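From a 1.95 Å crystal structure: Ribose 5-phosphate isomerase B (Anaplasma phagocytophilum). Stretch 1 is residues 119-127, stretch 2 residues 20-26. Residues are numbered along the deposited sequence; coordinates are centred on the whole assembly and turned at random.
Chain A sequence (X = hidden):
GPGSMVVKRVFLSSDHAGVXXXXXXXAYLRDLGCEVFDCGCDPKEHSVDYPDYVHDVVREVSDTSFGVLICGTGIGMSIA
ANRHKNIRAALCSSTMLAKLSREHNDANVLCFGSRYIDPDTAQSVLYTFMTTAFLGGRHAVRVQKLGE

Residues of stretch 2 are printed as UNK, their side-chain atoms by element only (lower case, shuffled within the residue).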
# COMPACT_ATOMS: atom_id res chain seq x y z
N PRO A 119 -3.88 0.81 -19.78
CA PRO A 119 -5.09 0.03 -19.55
C PRO A 119 -4.92 -1.46 -19.79
O PRO A 119 -5.48 -2.26 -19.05
CB PRO A 119 -6.09 0.64 -20.54
CG PRO A 119 -5.65 2.04 -20.67
CD PRO A 119 -4.14 1.91 -20.73
N ASP A 120 -4.17 -1.85 -20.82
CA ASP A 120 -4.01 -3.26 -21.12
C ASP A 120 -3.20 -3.96 -20.02
O ASP A 120 -3.53 -5.06 -19.64
CB ASP A 120 -3.38 -3.46 -22.51
CG ASP A 120 -4.36 -3.14 -23.66
OD1 ASP A 120 -5.55 -2.86 -23.39
OD2 ASP A 120 -3.94 -3.16 -24.83
N THR A 121 -2.17 -3.31 -19.49
CA THR A 121 -1.44 -3.90 -18.38
C THR A 121 -2.35 -3.98 -17.15
O THR A 121 -2.38 -5.01 -16.46
CB THR A 121 -0.15 -3.13 -18.03
OG1 THR A 121 0.59 -2.88 -19.22
CG2 THR A 121 0.71 -3.95 -17.04
N ALA A 122 -3.13 -2.93 -16.91
CA ALA A 122 -4.06 -2.93 -15.76
C ALA A 122 -5.04 -4.11 -15.84
O ALA A 122 -5.35 -4.73 -14.83
CB ALA A 122 -4.81 -1.63 -15.67
N GLN A 123 -5.49 -4.42 -17.05
CA GLN A 123 -6.42 -5.52 -17.25
C GLN A 123 -5.75 -6.89 -16.90
O GLN A 123 -6.39 -7.74 -16.28
CB GLN A 123 -6.91 -5.49 -18.71
CG GLN A 123 -7.70 -6.68 -19.19
CD GLN A 123 -7.78 -6.70 -20.71
OE1 GLN A 123 -8.26 -5.75 -21.33
NE2 GLN A 123 -7.30 -7.78 -21.32
N SER A 124 -4.48 -7.08 -17.30
CA SER A 124 -3.72 -8.29 -16.90
C SER A 124 -3.58 -8.38 -15.39
O SER A 124 -3.77 -9.47 -14.82
CB SER A 124 -2.35 -8.37 -17.56
OG SER A 124 -2.49 -8.19 -18.95
N VAL A 125 -3.31 -7.24 -14.74
CA VAL A 125 -3.12 -7.21 -13.29
C VAL A 125 -4.38 -7.61 -12.54
O VAL A 125 -4.34 -8.45 -11.63
CB VAL A 125 -2.61 -5.86 -12.77
CG1 VAL A 125 -2.52 -5.87 -11.24
CG2 VAL A 125 -1.25 -5.58 -13.36
N LEU A 126 -5.50 -7.00 -12.96
CA LEU A 126 -6.81 -7.34 -12.49
C LEU A 126 -7.15 -8.81 -12.75
O LEU A 126 -7.69 -9.44 -11.88
CB LEU A 126 -7.85 -6.44 -13.14
CG LEU A 126 -9.31 -6.71 -12.74
CD1 LEU A 126 -9.54 -6.57 -11.24
CD2 LEU A 126 -10.21 -5.74 -13.52
N TYR A 127 -6.80 -9.36 -13.92
CA TYR A 127 -7.13 -10.76 -14.20
C TYR A 127 -6.41 -11.68 -13.21
O TYR A 127 -7.02 -12.56 -12.59
CB TYR A 127 -6.78 -11.15 -15.65
CG TYR A 127 -7.13 -12.60 -15.92
CD1 TYR A 127 -8.46 -12.98 -16.04
CD2 TYR A 127 -6.15 -13.60 -16.00
CE1 TYR A 127 -8.83 -14.30 -16.26
CE2 TYR A 127 -6.50 -14.94 -16.23
CZ TYR A 127 -7.84 -15.27 -16.35
OH TYR A 127 -8.26 -16.55 -16.58
N UNK A 20 -11.67 7.05 -16.48
CA UNK A 20 -11.49 6.33 -17.73
C UNK A 20 -11.03 4.87 -17.48
O UNK A 20 -11.61 3.94 -18.03
c UNK A 20 -10.51 7.09 -18.64
o UNK A 20 -9.20 8.48 -20.64
c UNK A 20 -9.34 7.25 -20.90
c UNK A 20 -10.09 6.36 -19.91
o UNK A 20 -8.90 6.72 -21.96
N UNK A 21 -10.04 4.66 -16.62
CA UNK A 21 -9.61 3.31 -16.34
C UNK A 21 -10.71 2.51 -15.63
O UNK A 21 -10.90 1.32 -15.90
c UNK A 21 -7.70 2.00 -15.15
c UNK A 21 -8.35 3.34 -15.48
c UNK A 21 -6.50 2.20 -14.23
c UNK A 21 -7.33 1.24 -16.44
N UNK A 22 -11.40 3.16 -14.68
CA UNK A 22 -12.49 2.51 -13.97
C UNK A 22 -13.57 1.96 -14.92
O UNK A 22 -14.10 0.86 -14.73
c UNK A 22 -14.90 3.76 -11.18
c UNK A 22 -16.39 5.59 -11.95
n UNK A 22 -17.53 5.92 -12.55
n UNK A 22 -16.06 4.30 -11.85
c UNK A 22 -13.10 3.48 -12.95
n UNK A 22 -15.62 6.56 -11.44
c UNK A 22 -14.10 2.80 -12.04
N UNK A 23 -13.90 2.73 -15.94
CA UNK A 23 -14.97 2.33 -16.86
C UNK A 23 -14.46 1.21 -17.80
O UNK A 23 -15.20 0.26 -18.10
c UNK A 23 -17.46 4.17 -16.08
c UNK A 23 -15.51 3.54 -17.64
c UNK A 23 -16.60 5.80 -17.80
c UNK A 23 -16.22 4.65 -16.86
N UNK A 24 -13.19 1.31 -18.20
CA UNK A 24 -12.51 0.26 -18.97
C UNK A 24 -12.49 -1.09 -18.23
O UNK A 24 -12.83 -2.14 -18.82
c UNK A 24 -11.09 0.70 -19.34
c UNK A 24 -8.90 -2.18 -21.69
c UNK A 24 -9.82 -1.34 -22.30
c UNK A 24 -9.39 -1.17 -19.56
c UNK A 24 -10.53 -0.42 -21.54
c UNK A 24 -10.32 -0.31 -20.17
c UNK A 24 -8.68 -2.10 -20.32
N UNK A 25 -12.08 -1.08 -16.96
CA UNK A 25 -12.01 -2.30 -16.18
C UNK A 25 -13.40 -2.82 -15.78
O UNK A 25 -13.57 -4.02 -15.67
c UNK A 25 -9.65 -1.79 -15.27
c UNK A 25 -8.93 -2.91 -16.00
c UNK A 25 -11.10 -2.16 -14.96
c UNK A 25 -8.92 -1.35 -13.99
N UNK A 26 -14.38 -1.93 -15.63
CA UNK A 26 -15.74 -2.39 -15.36
C UNK A 26 -16.31 -3.17 -16.54
O UNK A 26 -16.92 -4.22 -16.34
o UNK A 26 -16.18 -0.54 -13.79
c UNK A 26 -16.68 -1.22 -14.94

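Position 20 carries five side-chain atoms: three carbons in a row, the third bearing two oxygens. The chain is extended, with chi1 and chi2 both t, and stops short of contact with stretch 1. A carboxylate on two methylenes is Glu20, an exposed residue that makes no contact with stretch 1; Glu20 OE2 stays 5.8 Å from Pro119 CG.

Position 21 has four carbons, forked at the second. CA-to-CB points sideways, yet the end of the side chain turns in, and one terminal carbon lies near Pro119 and Ala122. A fork at the second carbon makes this Leu21. With chi1 t and chi2 p, its CD1 sits 3.9 Å from Ala122 CB and 4.0 Å from Pro119 CA, bridging two residues that lie almost one helical turn apart.

Position 22 shows three carbons, a nitrogen, and then a carbon carrying two more nitrogens. That guanidinium identifies Arg22. It is buried but out of reach of stretch 1; its NH1 and NH2 are hydrogen-bonded elsewhere in the structure.

Position 23 again has four carbons forked at the second, out of reach of stretch 1. It is Leu23, exposed, and the same side chain that serves as packing at 21 contributes nothing here, because the helix turns it out of reach.

Position 24 has one carbon followed by a ring of six carbons, with no oxygen on the ring. Pro119 lies over one face, and the side-chain oxygens of Asp120 and Gln123 approach obliquely. A bare six-carbon ring is Phe24. Pro119 CB stands 4.0 Å from the centroid of the Phe24 ring and 21° off its normal, a CH-pi contact, while Pro119 O comes within 3.4 Å of Phe24 CE2. Gln123 OE1 is 3.6 Å and Asp120 OD1 3.8 Å from Phe24 CZ.

Position 25 has four carbons forked at the second, CA-to-CB directed toward stretch 1, with Ala122, Gln123 and Leu126 around it. It is Leu25, with chi1 m and chi2 t. Its CD2 lies 3.8 Å from Gln123 CA, and its CB 4.0 Å from Leu126 CD2.

Position 26 has one carbon and one oxygen; CA-to-CB points away from stretch 1, and nothing there touches it. This is Ser26, whose OG donates to Arg22 O at 2.7 Å, so the hydroxyl's proton goes to its own helix.

The helices cross at -52° with axes 10.4 Å apart at closest approach, and no hydrogen bond joins the two stretches. The contact is mostly apolar packing, with a few oxygens set against the Phe24 ring, over a modest 329 Å² of buried surface. Small Ala122 faces the partner, and the ends of Leu21 and Leu25 both reach it: its CB is 4.3 Å from Leu25 CD2. Pairing Pro119 with Leu21 and Gln123 with Leu25 by nearest CA atoms advances four residues on each helix. The rule to read is a spacing of 21, 24 and 25: two buried leucines pack inside, while a partly exposed aromatic ring takes a proline on its face.

Stretch 2 (20-26) ELRLFLS
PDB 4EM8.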